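Lic11098 (Leptospira interrogans serogroup Icterohaemorrhagiae serovar copenhageni, PDB 4U08) is of unknown function but folds as a leucine-rich repeat solenoid and is probably a virulence factor of a human pathogen. Local coordinates at residues Q330-K336 / N352-P358; L27-T33 / N49-L55. All blocks are in the same frame, centred on the assembly; numbering follows the deposited sequence.

Contact 1: residues Q330-K336 / N352-P358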
# COMPACT_ATOMS: atom_id res chain seq x y z
N GLN A 330 -26.48 0.75 -15.35
CA GLN A 330 -27.82 0.73 -15.95
C GLN A 330 -27.68 0.98 -17.45
O GLN A 330 -28.38 1.78 -18.01
CB GLN A 330 -28.77 1.71 -15.21
CG GLN A 330 -28.12 3.02 -14.77
CD GLN A 330 -28.91 3.68 -13.67
OE1 GLN A 330 -29.76 4.56 -13.91
NE2 GLN A 330 -28.63 3.30 -12.43
N LEU A 331 -26.69 0.32 -18.10
CA LEU A 331 -26.44 0.54 -19.51
C LEU A 331 -27.60 0.10 -20.38
O LEU A 331 -28.06 -1.03 -20.26
CB LEU A 331 -25.15 -0.15 -19.99
CG LEU A 331 -23.85 0.38 -19.41
CD1 LEU A 331 -22.68 -0.61 -19.72
CD2 LEU A 331 -23.54 1.76 -19.98
N ASN A 332 -28.02 0.99 -21.28
CA ASN A 332 -29.13 0.79 -22.23
C ASN A 332 -28.57 0.30 -23.55
O ASN A 332 -29.24 -0.41 -24.28
CB ASN A 332 -29.88 2.15 -22.42
CG ASN A 332 -30.27 2.78 -21.10
OD1 ASN A 332 -29.61 3.68 -20.59
ND2 ASN A 332 -31.27 2.20 -20.43
N ALA A 333 -27.33 0.69 -23.86
CA ALA A 333 -26.67 0.29 -25.11
C ALA A 333 -25.15 0.39 -24.97
O ALA A 333 -24.66 1.05 -24.06
CB ALA A 333 -27.12 1.19 -26.27
N LEU A 334 -24.42 -0.27 -25.86
CA LEU A 334 -22.97 -0.20 -25.93
C LEU A 334 -22.63 0.58 -27.20
O LEU A 334 -23.27 0.37 -28.23
CB LEU A 334 -22.33 -1.58 -26.05
CG LEU A 334 -22.29 -2.46 -24.80
CD1 LEU A 334 -21.66 -3.77 -25.15
CD2 LEU A 334 -21.51 -1.78 -23.66
N PRO A 335 -21.58 1.43 -27.19
CA PRO A 335 -21.21 2.11 -28.44
C PRO A 335 -20.67 1.10 -29.46
O PRO A 335 -20.12 0.06 -29.06
CB PRO A 335 -20.15 3.13 -28.00
CG PRO A 335 -19.67 2.69 -26.71
CD PRO A 335 -20.68 1.79 -26.07
N LYS A 336 -20.85 1.38 -30.77
CA LYS A 336 -20.34 0.51 -31.85
C LYS A 336 -18.80 0.44 -31.83
O LYS A 336 -18.23 -0.56 -32.23
CB LYS A 336 -20.85 0.95 -33.25
CG LYS A 336 -20.49 2.38 -33.65
CD LYS A 336 -21.25 2.82 -34.90
CE LYS A 336 -21.43 4.33 -34.97
NZ LYS A 336 -20.18 5.04 -35.33
N ASN A 352 -27.33 -5.26 -16.52
CA ASN A 352 -27.52 -4.00 -17.21
C ASN A 352 -28.89 -4.04 -17.90
O ASN A 352 -29.66 -4.95 -17.66
CB ASN A 352 -26.36 -3.76 -18.18
CG ASN A 352 -25.18 -3.20 -17.44
OD1 ASN A 352 -25.21 -2.08 -16.93
ND2 ASN A 352 -24.14 -4.00 -17.28
N GLN A 353 -29.19 -3.10 -18.80
CA GLN A 353 -30.49 -3.11 -19.48
C GLN A 353 -30.28 -3.19 -20.97
O GLN A 353 -31.00 -2.55 -21.73
CB GLN A 353 -31.29 -1.83 -19.10
CG GLN A 353 -31.64 -1.71 -17.61
CD GLN A 353 -32.52 -2.83 -17.12
OE1 GLN A 353 -33.47 -3.28 -17.79
NE2 GLN A 353 -32.23 -3.33 -15.92
N LEU A 354 -29.27 -3.96 -21.41
CA LEU A 354 -28.95 -4.10 -22.83
C LEU A 354 -30.02 -4.93 -23.53
O LEU A 354 -30.24 -6.08 -23.19
CB LEU A 354 -27.55 -4.72 -23.03
CG LEU A 354 -26.37 -3.90 -22.44
CD1 LEU A 354 -25.07 -4.72 -22.45
CD2 LEU A 354 -26.15 -2.59 -23.23
N ALA A 355 -30.74 -4.33 -24.46
CA ALA A 355 -31.77 -5.05 -25.22
C ALA A 355 -31.19 -5.48 -26.55
O ALA A 355 -31.77 -6.30 -27.24
CB ALA A 355 -32.97 -4.14 -25.47
N THR A 356 -30.00 -4.95 -26.88
CA THR A 356 -29.27 -5.28 -28.11
C THR A 356 -27.74 -5.11 -27.90
O THR A 356 -27.34 -4.44 -26.96
CB THR A 356 -29.77 -4.40 -29.29
OG1 THR A 356 -29.21 -4.91 -30.49
CG2 THR A 356 -29.41 -2.91 -29.15
N LEU A 357 -26.94 -5.67 -28.80
CA LEU A 357 -25.48 -5.52 -28.83
C LEU A 357 -25.08 -5.05 -30.22
O LEU A 357 -25.67 -5.52 -31.20
CB LEU A 357 -24.74 -6.84 -28.50
CG LEU A 357 -24.90 -7.36 -27.06
CD1 LEU A 357 -24.22 -8.69 -26.90
CD2 LEU A 357 -24.36 -6.37 -26.04
N PRO A 358 -24.09 -4.14 -30.36
CA PRO A 358 -23.71 -3.72 -31.72
C PRO A 358 -23.13 -4.89 -32.49
O PRO A 358 -22.51 -5.78 -31.90
CB PRO A 358 -22.69 -2.62 -31.47
CG PRO A 358 -22.15 -2.89 -30.09
CD PRO A 358 -23.30 -3.44 -29.33
O HOH W 1 -25.87 -2.10 -27.67

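Contact 2: residues L27-T33 / N49-L55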
# COMPACT_ATOMS: atom_id res chain seq x y z
N LEU A 27 17.96 -18.34 18.62
CA LEU A 27 17.19 -18.90 19.72
C LEU A 27 15.68 -18.80 19.49
O LEU A 27 14.92 -18.95 20.45
CB LEU A 27 17.58 -18.25 21.07
CG LEU A 27 19.05 -18.28 21.50
CD1 LEU A 27 19.26 -17.49 22.78
CD2 LEU A 27 19.57 -19.70 21.68
N SER A 28 15.25 -18.57 18.22
CA SER A 28 13.82 -18.43 17.90
C SER A 28 13.02 -19.68 18.26
O SER A 28 13.55 -20.79 18.16
CB SER A 28 13.58 -18.10 16.43
OG SER A 28 14.58 -17.41 15.72
N GLY A 29 11.75 -19.48 18.63
CA GLY A 29 10.80 -20.53 18.97
C GLY A 29 11.31 -21.57 19.94
O GLY A 29 11.10 -22.77 19.72
N SER A 30 12.03 -21.13 21.00
CA SER A 30 12.60 -22.03 22.01
C SER A 30 11.98 -21.82 23.40
O SER A 30 12.56 -22.24 24.40
CB SER A 30 14.13 -21.88 22.04
OG SER A 30 14.53 -20.63 22.57
N LYS A 31 10.78 -21.18 23.46
CA LYS A 31 10.05 -20.86 24.70
C LYS A 31 10.95 -20.16 25.75
O LYS A 31 10.86 -20.43 26.96
CB LYS A 31 9.33 -22.11 25.27
CG LYS A 31 8.19 -22.62 24.38
CD LYS A 31 7.47 -23.84 24.97
CE LYS A 31 8.06 -25.16 24.52
NZ LYS A 31 7.33 -26.31 25.11
N LEU A 32 11.85 -19.28 25.27
CA LEU A 32 12.79 -18.53 26.09
C LEU A 32 12.02 -17.47 26.89
O LEU A 32 11.35 -16.61 26.30
CB LEU A 32 13.89 -17.91 25.21
CG LEU A 32 15.11 -17.33 25.92
CD1 LEU A 32 16.03 -18.42 26.41
CD2 LEU A 32 15.89 -16.41 25.00
N THR A 33 12.07 -17.57 28.23
CA THR A 33 11.38 -16.67 29.16
C THR A 33 12.28 -15.53 29.64
O THR A 33 11.78 -14.47 30.02
CB THR A 33 10.73 -17.45 30.32
OG1 THR A 33 11.71 -18.32 30.90
CG2 THR A 33 9.52 -18.26 29.87
N ASN A 49 18.89 -13.82 17.02
CA ASN A 49 17.50 -14.07 16.72
C ASN A 49 16.78 -14.59 17.96
O ASN A 49 17.03 -15.71 18.42
CB ASN A 49 17.34 -15.00 15.50
CG ASN A 49 15.94 -15.04 14.95
OD1 ASN A 49 14.97 -14.64 15.59
ND2 ASN A 49 15.79 -15.57 13.75
N LEU A 50 15.90 -13.75 18.52
CA LEU A 50 15.12 -14.06 19.72
C LEU A 50 13.61 -14.09 19.41
O LEU A 50 12.80 -14.05 20.33
CB LEU A 50 15.43 -13.04 20.83
CG LEU A 50 16.89 -12.98 21.33
CD1 LEU A 50 17.06 -11.89 22.38
CD2 LEU A 50 17.33 -14.31 21.91
N ASP A 51 13.25 -14.18 18.11
CA ASP A 51 11.87 -14.18 17.63
C ASP A 51 11.05 -15.32 18.19
O ASP A 51 11.58 -16.39 18.44
CB ASP A 51 11.82 -14.30 16.10
CG ASP A 51 12.27 -13.09 15.30
OD1 ASP A 51 12.39 -11.99 15.90
OD2 ASP A 51 12.50 -13.24 14.08
N ASP A 52 9.73 -15.09 18.34
CA ASP A 52 8.77 -16.10 18.78
C ASP A 52 9.17 -16.77 20.10
O ASP A 52 9.43 -17.97 20.12
CB ASP A 52 8.56 -17.17 17.68
CG ASP A 52 8.02 -16.63 16.37
OD1 ASP A 52 6.85 -16.90 16.05
OD2 ASP A 52 8.80 -15.99 15.62
N ASN A 53 9.30 -15.98 21.16
CA ASN A 53 9.66 -16.48 22.49
C ASN A 53 8.73 -15.82 23.53
O ASN A 53 7.72 -15.23 23.12
CB ASN A 53 11.17 -16.29 22.79
CG ASN A 53 12.07 -17.31 22.12
OD1 ASN A 53 11.93 -18.53 22.32
ND2 ASN A 53 13.01 -16.84 21.32
N GLN A 54 9.03 -15.92 24.84
CA GLN A 54 8.16 -15.31 25.86
C GLN A 54 8.88 -14.25 26.71
O GLN A 54 8.52 -14.06 27.87
CB GLN A 54 7.48 -16.39 26.73
CG GLN A 54 6.42 -17.20 26.00
CD GLN A 54 6.98 -18.48 25.42
OE1 GLN A 54 7.36 -19.40 26.15
NE2 GLN A 54 7.00 -18.58 24.09
N LEU A 55 9.85 -13.53 26.10
CA LEU A 55 10.62 -12.48 26.78
C LEU A 55 9.74 -11.29 27.17
O LEU A 55 8.95 -10.81 26.36
CB LEU A 55 11.80 -11.99 25.91
CG LEU A 55 12.84 -13.02 25.48
CD1 LEU A 55 13.87 -12.40 24.55
CD2 LEU A 55 13.55 -13.62 26.66
O HOH W 2 8.56 -20.20 21.68

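Contact 1: residues Q330-K336 / N352-P358
With chi1 at -81°, N352 holds its carboxamide carbon anti to its own carbonyl carbon and brings OD1 up to the backbone of L331; L354, staggered the same way (chi1 -61°), sends its CD2 methyl onto the main chain at A333. N352 OD1 accepts from L331 N at 3.1 Å in a nearly straight bond (163°), the donor tilted somewhat from the carbonyl plane, and takes a weak hydrogen bond from N329 N as well. At the other end of this buried amide, ND2 donates to L349 O and L326 O, so both its polar atoms are used and its rotation is fixed. The backbone answers in return, Q353 N donating to L331 O at 2.8 Å. This is one rung of the asparagine ladder of a leucine-rich repeat solenoid: asparagine fits because its short side chain both donates and accepts, stitching the turn of one repeat to that of the repeat before it. N375 repeats the pattern one coil on, its OD1 receiving L354 N. Beyond the rung the contact turns apolar. Leucine's branched end lets a single methyl settle into place: L354 CD2 lies 3.5 Å from A333 CA and packs against L334, the two leucines crossing at about a right angle. L334 and L357 instead run side by side, meeting through their methyls. P358, compact and rigid, lays its ring against L334, with P358 CD 3.9 Å from L334 CB. Between the two segments a water accepts from L334 N (3.0 Å) and donates to T356 O (2.9 Å).

Contact 2: residues L27-T33 / N49-L55
The asparagine ladder of the leucine-rich repeat fold runs through the turns 27-33 and 49-55, with N53 as the rung that joins them. Its chi1 of -78° puts the carboxamide beside its own backbone N and lays it against the preceding turn. N53 ND2 donates across to L27 O at 3.0 Å and, within its own turn, to L50 O at 3.0 Å; both oxygens lie close to the amide plane, but ND2 meets each from above its carbonyl plane. N53 OD1 is gripped by two backbone donors from opposite faces of its plane, S30 N at 2.9 Å and L32 N at 3.0 Å. The L32 N-H points almost straight at OD1 (172°), though from above the carbonyl plane. One buried amide thereby satisfies four main-chain groups. In the first turn S30 holds the position of N53, and its hydroxyl does part of the same work: S30 OG donates to L27 O at 2.7 Å, from the face opposite N53 ND2.

The backbones are joined directly by L27 N to N49 O (2.8 Å), G29 N to D51 O and Q54 N to L32 O. Glycine suits the positive phi (49°) of G29, whose CA makes a CA-H...O contact with D52 O, as S28 CA does with D51 O. N49 OD1 accepts from D51 N, an Asx turn. A water bridges K31 N, D52 O and Q54 NE2. Inward, branched leucine ends fill the solenoid interior, as in leucine-rich repeats generally: L50 CD2 meets methyls of L27 and L32. The two turns follow strands 24-26 and 47-49; beyond them N49 and D51 touch H72 of strand 70-72, D51 OD1 accepts from S74 N, and N53 packs on N76, the next rung.

In the fold
From the N terminus, contact 2 comes first: segment 27-33 follows strand 24-26, and the second segment, 49-55, begins at the end of strand 47-49, so the contact closes one coil of the solenoid. Many repeats later, contact 1 does the same after strands 323-325 and 346-348. Each pairs successive turns with 15 residues between the segments; the two contacts are in series, neither nested nor crossing. Contact 1 and contact 2 lie on opposite sides of the chain's centre, their centres about 62 Å apart and their nearest atoms about 47 Å apart. Contact 2 joins coils in the N-terminal part and contact 1 in the C-terminal part, where the side chain of Q353 lies about 8 Å from a bound zinc ion.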